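Side-chain contacts in dachshund homolog 1 (Homo sapiens, PDB 1L8R), which acts as a transcription factor regulating organogenesis, its DACHbox-N domain having a DNA-binding motif similar to that of winged-helix proteins: residues 16-21 and 73-78; 20-25 and 64-69; 68-73 and 81-86. All coordinates share one frame; numbering follows the deposited sequence.

Contact 1 of 3, residues 16-21 and 73-78; sequences KVASFT and LGAIQP
Rings and amides have no share in the meeting of A18 with L73 and A75, so there are no faces or edges to pair; the junction is made by methyl groups alone. The CB of A18 points from its strand toward the turn after helix 64-73 and touches two partners there, L73 CD1 at 4.2 Å and the CB of A75, also at 4.2 Å. L73 CD1 and A75 CB lie 5.3 Å from one another, and A18 CB touches both. L73 reaches it because CG stands beside the backbone N (chi1 -70°) and CD1 then continues the extended chain (chi2 169°). Between the two partners the backbone turns at G74, where the helix ends in a Schellman motif. The positive phi there suits glycine, since a CB would be jammed against the carbonyl O of L73. In the winged-helix-like fold of the DACHbox-N domain, strand 15-22 is thus brought against the exit of helix 64-73, with the CA atoms of A18 and A75 6.6 Å apart. The closeness is consistent with alanine at both positions. The strand itself is fixed by its neighbours: A18 pairs through its backbone with C29, and its N is bonded to Q32 OE1. C7 and L70 also touch the A18 methyl, while Q32 packs on A75.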
loop_
_atom_site.group_PDB
_atom_site.type_symbol
_atom_site.label_atom_id
_atom_site.label_comp_id
_atom_site.label_asym_id
_atom_site.label_seq_id
_atom_site.Cartn_x
_atom_site.Cartn_y
_atom_site.Cartn_z
ATOM N N LYS A 16 8.983 -4.477 7.367
ATOM C CA LYS A 16 8.821 -5.343 6.209
ATOM C C LYS A 16 7.379 -5.225 5.729
ATOM O O LYS A 16 6.444 -5.313 6.526
ATOM C CB LYS A 16 9.125 -6.794 6.589
ATOM C CG LYS A 16 10.611 -7.117 6.672
ATOM C CD LYS A 16 11.213 -7.253 5.282
ATOM C CE LYS A 16 12.721 -7.459 5.334
ATOM N NZ LYS A 16 13.431 -6.240 5.811
ATOM N N VAL A 17 7.204 -5.011 4.430
ATOM C CA VAL A 17 5.873 -4.899 3.847
ATOM C C VAL A 17 5.813 -5.680 2.539
ATOM O O VAL A 17 6.834 -5.900 1.878
ATOM C CB VAL A 17 5.486 -3.426 3.572
ATOM C CG1 VAL A 17 5.473 -2.636 4.884
ATOM C CG2 VAL A 17 6.448 -2.802 2.574
ATOM N N ALA A 18 4.607 -6.098 2.175
ATOM C CA ALA A 18 4.394 -6.853 0.951
ATOM C C ALA A 18 4.443 -5.926 -0.255
ATOM O O ALA A 18 4.013 -4.771 -0.195
ATOM C CB ALA A 18 3.063 -7.577 1.014
ATOM N N SER A 19 4.960 -6.446 -1.354
ATOM C CA SER A 19 5.112 -5.659 -2.564
ATOM C C SER A 19 4.888 -6.494 -3.816
ATOM O O SER A 19 5.054 -7.713 -3.795
ATOM C CB SER A 19 6.529 -5.072 -2.608
ATOM O OG SER A 19 6.862 -4.587 -3.898
ATOM N N PHE A 20 4.504 -5.815 -4.893
ATOM C CA PHE A 20 4.334 -6.428 -6.212
ATOM C C PHE A 20 4.923 -5.411 -7.174
ATOM O O PHE A 20 4.789 -4.204 -6.965
ATOM C CB PHE A 20 2.861 -6.640 -6.587
ATOM C CG PHE A 20 2.191 -7.738 -5.827
ATOM C CD1 PHE A 20 2.465 -9.075 -6.099
ATOM C CD2 PHE A 20 1.313 -7.434 -4.796
ATOM C CE1 PHE A 20 1.876 -10.096 -5.353
ATOM C CE2 PHE A 20 0.717 -8.441 -4.037
ATOM C CZ PHE A 20 0.994 -9.778 -4.309
ATOM N N THR A 21 5.592 -5.883 -8.220
ATOM C CA THR A 21 6.139 -4.959 -9.198
ATOM C C THR A 21 5.195 -4.951 -10.395
ATOM O O THR A 21 5.059 -5.948 -11.104
ATOM C CB THR A 21 7.542 -5.376 -9.609
ATOM O OG1 THR A 21 8.403 -5.263 -8.469
ATOM C CG2 THR A 21 8.063 -4.475 -10.722
ATOM N N LEU A 73 -0.754 -13.562 3.639
ATOM C CA LEU A 73 0.468 -13.071 4.275
ATOM C C LEU A 73 0.171 -12.258 5.518
ATOM O O LEU A 73 1.084 -11.916 6.269
ATOM C CB LEU A 73 1.249 -12.176 3.306
ATOM C CG LEU A 73 1.938 -12.801 2.098
ATOM C CD1 LEU A 73 2.398 -11.707 1.157
ATOM C CD2 LEU A 73 3.122 -13.639 2.558
ATOM N N GLY A 74 -1.100 -11.930 5.717
ATOM C CA GLY A 74 -1.485 -11.130 6.862
ATOM C C GLY A 74 -1.307 -9.645 6.597
ATOM O O GLY A 74 -1.461 -8.831 7.511
ATOM N N ALA A 75 -0.973 -9.288 5.354
ATOM C CA ALA A 75 -0.781 -7.890 4.971
ATOM C C ALA A 75 -2.087 -7.117 5.095
ATOM O O ALA A 75 -2.092 -5.933 5.437
ATOM C CB ALA A 75 -0.243 -7.801 3.549
ATOM N N ILE A 76 -3.189 -7.788 4.774
ATOM C CA ILE A 76 -4.527 -7.214 4.908
ATOM C C ILE A 76 -5.350 -8.237 5.697
ATOM O O ILE A 76 -4.998 -9.424 5.746
ATOM C CB ILE A 76 -5.198 -6.943 3.532
ATOM C CG1 ILE A 76 -5.152 -8.207 2.664
ATOM C CG2 ILE A 76 -4.515 -5.762 2.847
ATOM C CD1 ILE A 76 -5.913 -8.071 1.339
ATOM N N GLN A 77 -6.431 -7.779 6.317
ATOM C CA GLN A 77 -7.280 -8.647 7.124
ATOM C C GLN A 77 -8.098 -9.653 6.314
ATOM O O GLN A 77 -8.418 -9.419 5.151
ATOM C CB GLN A 77 -8.196 -7.795 8.002
ATOM C CG GLN A 77 -7.451 -7.065 9.110
ATOM C CD GLN A 77 -6.794 -8.022 10.091
ATOM O OE1 GLN A 77 -7.474 -8.737 10.829
ATOM N NE2 GLN A 77 -5.464 -8.042 10.101
ATOM N N PRO A 78 -8.448 -10.793 6.935
ATOM C CA PRO A 78 -9.223 -11.869 6.308
ATOM C C PRO A 78 -10.508 -11.470 5.588
ATOM O O PRO A 78 -10.870 -12.089 4.589
ATOM C CB PRO A 78 -9.491 -12.816 7.473
ATOM C CG PRO A 78 -8.266 -12.665 8.298
ATOM C CD PRO A 78 -8.073 -11.165 8.311
#

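Contact 2 of 3, residues 20-25 and 64-69; sequences FTVEGC and VEQVRI
F20 and Q66 meet through a CH-pi contact, the main element of this interface. The CG of Q66 stands 3.7 Å from the centroid of the F20 ring and almost on its normal, so the aliphatic part of the glutamine lies squarely over one face. F20 CG, anti to its carbonyl carbon (chi1 -72°), places the ring under Q66. Q66 CB lies nearer the rim on that face, 3.7 Å from F20 CE2. The chain then runs extended across the ring, opposite in direction to the phenylalanine, and the amide plane ends tilted 33° from the ring plane. Apolar contact is added at the ring edge, where I69 CG2 comes to 4.1 Å from F20 CZ. With an alanine here instead of F20, the Q66 methylenes are likely to lose the face they lie on, and I69 CG2 its neighbour at the ring edge. Polar bonding belongs to the far end of Q66: NE2, 4.2 Å from V22 CG2, bonds to the carbonyl O of N4, and OE1 is hydrogen-bonded too, so both ends of the amide are held. V22 starts the type I' turn that runs to C25, closed by C25 N to V22 O at 3.0 Å. The axes of helix 64-69 and strand 20-22 run nearly antiparallel (161°), in the helix-on-sheet layering of a winged-helix-like domain.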
loop_
_atom_site.group_PDB
_atom_site.type_symbol
_atom_site.label_atom_id
_atom_site.label_comp_id
_atom_site.label_asym_id
_atom_site.label_seq_id
_atom_site.Cartn_x
_atom_site.Cartn_y
_atom_site.Cartn_z
ATOM N N PHE A 20 4.504 -5.815 -4.893
ATOM C CA PHE A 20 4.334 -6.428 -6.212
ATOM C C PHE A 20 4.923 -5.411 -7.174
ATOM O O PHE A 20 4.789 -4.204 -6.965
ATOM C CB PHE A 20 2.861 -6.640 -6.587
ATOM C CG PHE A 20 2.191 -7.738 -5.827
ATOM C CD1 PHE A 20 2.465 -9.075 -6.099
ATOM C CD2 PHE A 20 1.313 -7.434 -4.796
ATOM C CE1 PHE A 20 1.876 -10.096 -5.353
ATOM C CE2 PHE A 20 0.717 -8.441 -4.037
ATOM C CZ PHE A 20 0.994 -9.778 -4.309
ATOM N N THR A 21 5.592 -5.883 -8.220
ATOM C CA THR A 21 6.139 -4.959 -9.198
ATOM C C THR A 21 5.195 -4.951 -10.395
ATOM O O THR A 21 5.059 -5.948 -11.104
ATOM C CB THR A 21 7.542 -5.376 -9.609
ATOM O OG1 THR A 21 8.403 -5.263 -8.469
ATOM C CG2 THR A 21 8.063 -4.475 -10.722
ATOM N N VAL A 22 4.546 -3.808 -10.593
ATOM C CA VAL A 22 3.553 -3.602 -11.648
ATOM C C VAL A 22 3.982 -2.512 -12.629
ATOM O O VAL A 22 4.379 -1.426 -12.217
ATOM C CB VAL A 22 2.205 -3.191 -11.011
ATOM C CG1 VAL A 22 1.127 -3.041 -12.077
ATOM C CG2 VAL A 22 1.811 -4.211 -9.967
ATOM N N GLU A 23 3.893 -2.799 -13.925
ATOM C CA GLU A 23 4.286 -1.826 -14.939
ATOM C C GLU A 23 5.681 -1.274 -14.679
ATOM O O GLU A 23 5.906 -0.069 -14.810
ATOM C CB GLU A 23 3.308 -0.647 -14.983
ATOM C CG GLU A 23 2.014 -0.880 -15.735
ATOM C CD GLU A 23 1.394 0.432 -16.200
ATOM O OE1 GLU A 23 1.867 0.993 -17.213
ATOM O OE2 GLU A 23 0.448 0.916 -15.550
ATOM N N GLY A 24 6.603 -2.152 -14.296
ATOM C CA GLY A 24 7.975 -1.741 -14.044
ATOM C C GLY A 24 8.247 -0.935 -12.789
ATOM O O GLY A 24 9.336 -0.384 -12.630
ATOM N N CYS A 25 7.280 -0.867 -11.882
ATOM C CA CYS A 25 7.485 -0.103 -10.659
ATOM C C CYS A 25 7.180 -0.953 -9.434
ATOM O O CYS A 25 6.179 -1.658 -9.392
ATOM C CB CYS A 25 6.591 1.135 -10.655
ATOM S SG CYS A 25 6.986 2.304 -9.341
ATOM N N VAL A 64 -7.476 -10.028 -8.240
ATOM C CA VAL A 64 -7.921 -11.076 -7.337
ATOM C C VAL A 64 -6.798 -11.920 -6.728
ATOM O O VAL A 64 -6.837 -12.248 -5.538
ATOM C CB VAL A 64 -8.932 -12.002 -8.040
ATOM C CG1 VAL A 64 -9.214 -13.223 -7.169
ATOM C CG2 VAL A 64 -10.228 -11.241 -8.289
ATOM N N GLU A 65 -5.806 -12.277 -7.538
ATOM C CA GLU A 65 -4.701 -13.093 -7.059
ATOM C C GLU A 65 -3.866 -12.371 -6.007
ATOM O O GLU A 65 -3.496 -12.968 -4.995
ATOM C CB GLU A 65 -3.802 -13.510 -8.221
ATOM C CG GLU A 65 -2.778 -14.552 -7.835
ATOM C CD GLU A 65 -1.853 -14.916 -8.977
ATOM O OE1 GLU A 65 -2.306 -14.884 -10.138
ATOM O OE2 GLU A 65 -0.680 -15.249 -8.705
ATOM N N GLN A 66 -3.588 -11.092 -6.248
ATOM C CA GLN A 66 -2.785 -10.286 -5.324
ATOM C C GLN A 66 -3.520 -10.098 -4.001
ATOM O O GLN A 66 -2.915 -10.154 -2.928
ATOM C CB GLN A 66 -2.464 -8.928 -5.949
ATOM C CG GLN A 66 -1.500 -9.025 -7.147
ATOM C CD GLN A 66 -1.432 -7.749 -7.948
ATOM O OE1 GLN A 66 -2.370 -6.940 -7.940
ATOM N NE2 GLN A 66 -0.333 -7.561 -8.674
ATOM N N VAL A 67 -4.825 -9.864 -4.072
ATOM C CA VAL A 67 -5.602 -9.689 -2.844
ATOM C C VAL A 67 -5.518 -10.950 -1.980
ATOM O O VAL A 67 -5.286 -10.873 -0.764
ATOM C CB VAL A 67 -7.083 -9.378 -3.157
ATOM C CG1 VAL A 67 -7.924 -9.489 -1.874
ATOM C CG2 VAL A 67 -7.204 -7.981 -3.746
ATOM N N ARG A 68 -5.680 -12.113 -2.602
ATOM C CA ARG A 68 -5.623 -13.373 -1.873
ATOM C C ARG A 68 -4.251 -13.607 -1.235
ATOM O O ARG A 68 -4.158 -14.087 -0.105
ATOM C CB ARG A 68 -5.984 -14.534 -2.801
ATOM C CG ARG A 68 -7.414 -14.468 -3.316
ATOM C CD ARG A 68 -7.737 -15.667 -4.184
ATOM N NE ARG A 68 -7.603 -16.911 -3.435
ATOM C CZ ARG A 68 -7.764 -18.122 -3.960
ATOM N NH1 ARG A 68 -8.068 -18.255 -5.246
ATOM N NH2 ARG A 68 -7.615 -19.200 -3.197
ATOM N N ILE A 69 -3.186 -13.268 -1.955
ATOM C CA ILE A 69 -1.843 -13.445 -1.407
ATOM C C ILE A 69 -1.648 -12.519 -0.203
ATOM O O ILE A 69 -1.137 -12.938 0.838
ATOM C CB ILE A 69 -0.759 -13.150 -2.475
ATOM C CG1 ILE A 69 -0.746 -14.272 -3.515
ATOM C CG2 ILE A 69 0.621 -13.023 -1.813
ATOM C CD1 ILE A 69 0.007 -13.928 -4.775
#

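Contact 3 of 3, residues 68-73 and 81-86; sequences RILRGL and NRCKLI
Helix 64-73 lies on the antiparallel sheet of this winged-helix-like domain, and on its last turns L70 and R71 meet N81 and C83, which lead into strand 84-87, and L85 within it. The inner part is apolar. L70 points toward residues 81-86, and its CD1 meets the sulfur of C83, SG, at 3.8 Å. That sulfur is anti to its own backbone N (chi1 -167°), which carries it out from the chain to the leucine. The same L70 CD1 lies 4.4 Å from L85 CD2, a looser touch made only by the tip of the L85 side chain. C83 and L85 are thus the residues that bring apolar groups to the helix, while R82 and K84 between and beside them start away from it, K84 making a cation-pi contact with Y49. The outer part is polar. R71, bent at chi3 (-55°), brings NH1 to 3.1 Å from N81 OD1; the guanidinium and amide planes are 87° apart and the oxygen approaches the guanidinium obliquely. R71 NH1 also gives a hydrogen bond to the carbonyl O of V80, next door in the loop. N81 CA lies at the guanidinium edge, in its plane, 3.8 Å from R71 NH1, so the arginine rests against the loop backbone as well. The strand is tied into the sheet by backbone bonds of L85 with V60 and of I86 with I28. Helix 64-73 is followed by a ten-residue connection into strand 84-87 of the sheet it covers, consistent with the winged-helix-like fold of the DACHbox-N domain.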
loop_
_atom_site.group_PDB
_atom_site.type_symbol
_atom_site.label_atom_id
_atom_site.label_comp_id
_atom_site.label_asym_id
_atom_site.label_seq_id
_atom_site.Cartn_x
_atom_site.Cartn_y
_atom_site.Cartn_z
ATOM N N ARG A 68 -5.680 -12.113 -2.602
ATOM C CA ARG A 68 -5.623 -13.373 -1.873
ATOM C C ARG A 68 -4.251 -13.607 -1.235
ATOM O O ARG A 68 -4.158 -14.087 -0.105
ATOM C CB ARG A 68 -5.984 -14.534 -2.801
ATOM C CG ARG A 68 -7.414 -14.468 -3.316
ATOM C CD ARG A 68 -7.737 -15.667 -4.184
ATOM N NE ARG A 68 -7.603 -16.911 -3.435
ATOM C CZ ARG A 68 -7.764 -18.122 -3.960
ATOM N NH1 ARG A 68 -8.068 -18.255 -5.246
ATOM N NH2 ARG A 68 -7.615 -19.200 -3.197
ATOM N N ILE A 69 -3.186 -13.268 -1.955
ATOM C CA ILE A 69 -1.843 -13.445 -1.407
ATOM C C ILE A 69 -1.648 -12.519 -0.203
ATOM O O ILE A 69 -1.137 -12.938 0.838
ATOM C CB ILE A 69 -0.759 -13.150 -2.475
ATOM C CG1 ILE A 69 -0.746 -14.272 -3.515
ATOM C CG2 ILE A 69 0.621 -13.023 -1.813
ATOM C CD1 ILE A 69 0.007 -13.928 -4.775
ATOM N N LEU A 70 -2.072 -11.268 -0.331
ATOM C CA LEU A 70 -1.914 -10.312 0.761
ATOM C C LEU A 70 -2.701 -10.757 1.986
ATOM O O LEU A 70 -2.249 -10.581 3.114
ATOM C CB LEU A 70 -2.353 -8.919 0.310
ATOM C CG LEU A 70 -1.472 -8.351 -0.811
ATOM C CD1 LEU A 70 -2.088 -7.110 -1.402
ATOM C CD2 LEU A 70 -0.091 -8.041 -0.237
ATOM N N ARG A 71 -3.877 -11.340 1.772
ATOM C CA ARG A 71 -4.655 -11.825 2.911
ATOM C C ARG A 71 -3.928 -13.001 3.573
ATOM O O ARG A 71 -3.879 -13.108 4.804
ATOM C CB ARG A 71 -6.051 -12.272 2.469
ATOM C CG ARG A 71 -6.969 -11.131 2.094
ATOM C CD ARG A 71 -8.423 -11.550 2.246
ATOM N NE ARG A 71 -8.740 -12.752 1.483
ATOM C CZ ARG A 71 -9.534 -12.772 0.418
ATOM N NH1 ARG A 71 -10.094 -11.652 -0.015
ATOM N NH2 ARG A 71 -9.775 -13.916 -0.208
ATOM N N GLY A 72 -3.353 -13.871 2.747
ATOM C CA GLY A 72 -2.637 -15.030 3.255
ATOM C C GLY A 72 -1.388 -14.664 4.032
ATOM O O GLY A 72 -1.011 -15.366 4.970
ATOM N N LEU A 73 -0.754 -13.562 3.639
ATOM C CA LEU A 73 0.468 -13.071 4.275
ATOM C C LEU A 73 0.171 -12.258 5.518
ATOM O O LEU A 73 1.084 -11.916 6.269
ATOM C CB LEU A 73 1.249 -12.176 3.306
ATOM C CG LEU A 73 1.938 -12.801 2.098
ATOM C CD1 LEU A 73 2.398 -11.707 1.157
ATOM C CD2 LEU A 73 3.122 -13.639 2.558
ATOM N N ASN A 81 -11.544 -7.695 0.699
ATOM C CA ASN A 81 -11.640 -8.213 -0.658
ATOM C C ASN A 81 -11.091 -7.265 -1.710
ATOM O O ASN A 81 -11.071 -7.597 -2.893
ATOM C CB ASN A 81 -13.094 -8.556 -0.985
ATOM C CG ASN A 81 -13.612 -9.703 -0.153
ATOM O OD1 ASN A 81 -13.037 -10.793 -0.160
ATOM N ND2 ASN A 81 -14.701 -9.471 0.574
ATOM N N ARG A 82 -10.655 -6.085 -1.276
ATOM C CA ARG A 82 -10.089 -5.084 -2.183
ATOM C C ARG A 82 -8.816 -4.510 -1.565
ATOM O O ARG A 82 -8.721 -4.375 -0.344
ATOM C CB ARG A 82 -11.069 -3.929 -2.417
ATOM C CG ARG A 82 -12.460 -4.328 -2.866
ATOM C CD ARG A 82 -13.310 -3.086 -3.116
ATOM N NE ARG A 82 -13.337 -2.183 -1.964
ATOM C CZ ARG A 82 -13.885 -2.474 -0.786
ATOM N NH1 ARG A 82 -14.465 -3.651 -0.588
ATOM N NH2 ARG A 82 -13.850 -1.587 0.200
ATOM N N CYS A 83 -7.840 -4.167 -2.404
ATOM C CA CYS A 83 -6.596 -3.598 -1.899
ATOM C C CYS A 83 -5.902 -2.757 -2.949
ATOM O O CYS A 83 -5.971 -3.054 -4.137
ATOM C CB CYS A 83 -5.639 -4.700 -1.444
ATOM S SG CYS A 83 -4.247 -4.060 -0.480
ATOM N N LYS A 84 -5.229 -1.701 -2.501
ATOM C CA LYS A 84 -4.503 -0.822 -3.403
ATOM C C LYS A 84 -3.016 -0.811 -3.095
ATOM O O LYS A 84 -2.598 -1.097 -1.969
ATOM C CB LYS A 84 -5.084 0.588 -3.345
ATOM C CG LYS A 84 -6.437 0.671 -4.046
ATOM C CD LYS A 84 -7.115 2.002 -3.839
ATOM C CE LYS A 84 -8.432 2.050 -4.596
ATOM N NZ LYS A 84 -9.221 3.274 -4.254
ATOM N N LEU A 85 -2.229 -0.490 -4.119
ATOM C CA LEU A 85 -0.778 -0.463 -4.024
ATOM C C LEU A 85 -0.224 0.879 -4.497
ATOM O O LEU A 85 -0.738 1.469 -5.442
ATOM C CB LEU A 85 -0.186 -1.550 -4.930
ATOM C CG LEU A 85 -0.660 -3.003 -4.826
ATOM C CD1 LEU A 85 0.005 -3.827 -5.928
ATOM C CD2 LEU A 85 -0.324 -3.576 -3.449
ATOM N N ILE A 86 0.823 1.371 -3.842
ATOM C CA ILE A 86 1.458 2.605 -4.302
ATOM C C ILE A 86 2.965 2.478 -4.110
ATOM O O ILE A 86 3.420 1.669 -3.311
ATOM C CB ILE A 86 0.937 3.888 -3.585
ATOM C CG1 ILE A 86 1.175 3.816 -2.080
ATOM C CG2 ILE A 86 -0.535 4.116 -3.938
ATOM C CD1 ILE A 86 0.951 5.167 -1.389
#

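How the contacts relate
Helix 64-73 and the sheet provide the common framework. Contact 1 uses the exit of the helix and contact 2 its first turns, both against strand 15-22, whereas contact 3 takes its last turns to the neighbourhood of strand 84-87. L70 joins them: its CD2 lies 3.4 Å from A18 CB of contact 1, and its CG 3.9 Å from F20 CE2 of contact 2. Contacts 1 and 3 are buried, contact 2 only partly so. Their chemistry differs: methyl groups alone in contact 1, a ring face covered by a glutamine chain in contact 2, and in contact 3 an apolar inner part with a polar edge where R71 meets the exposed loop at N81.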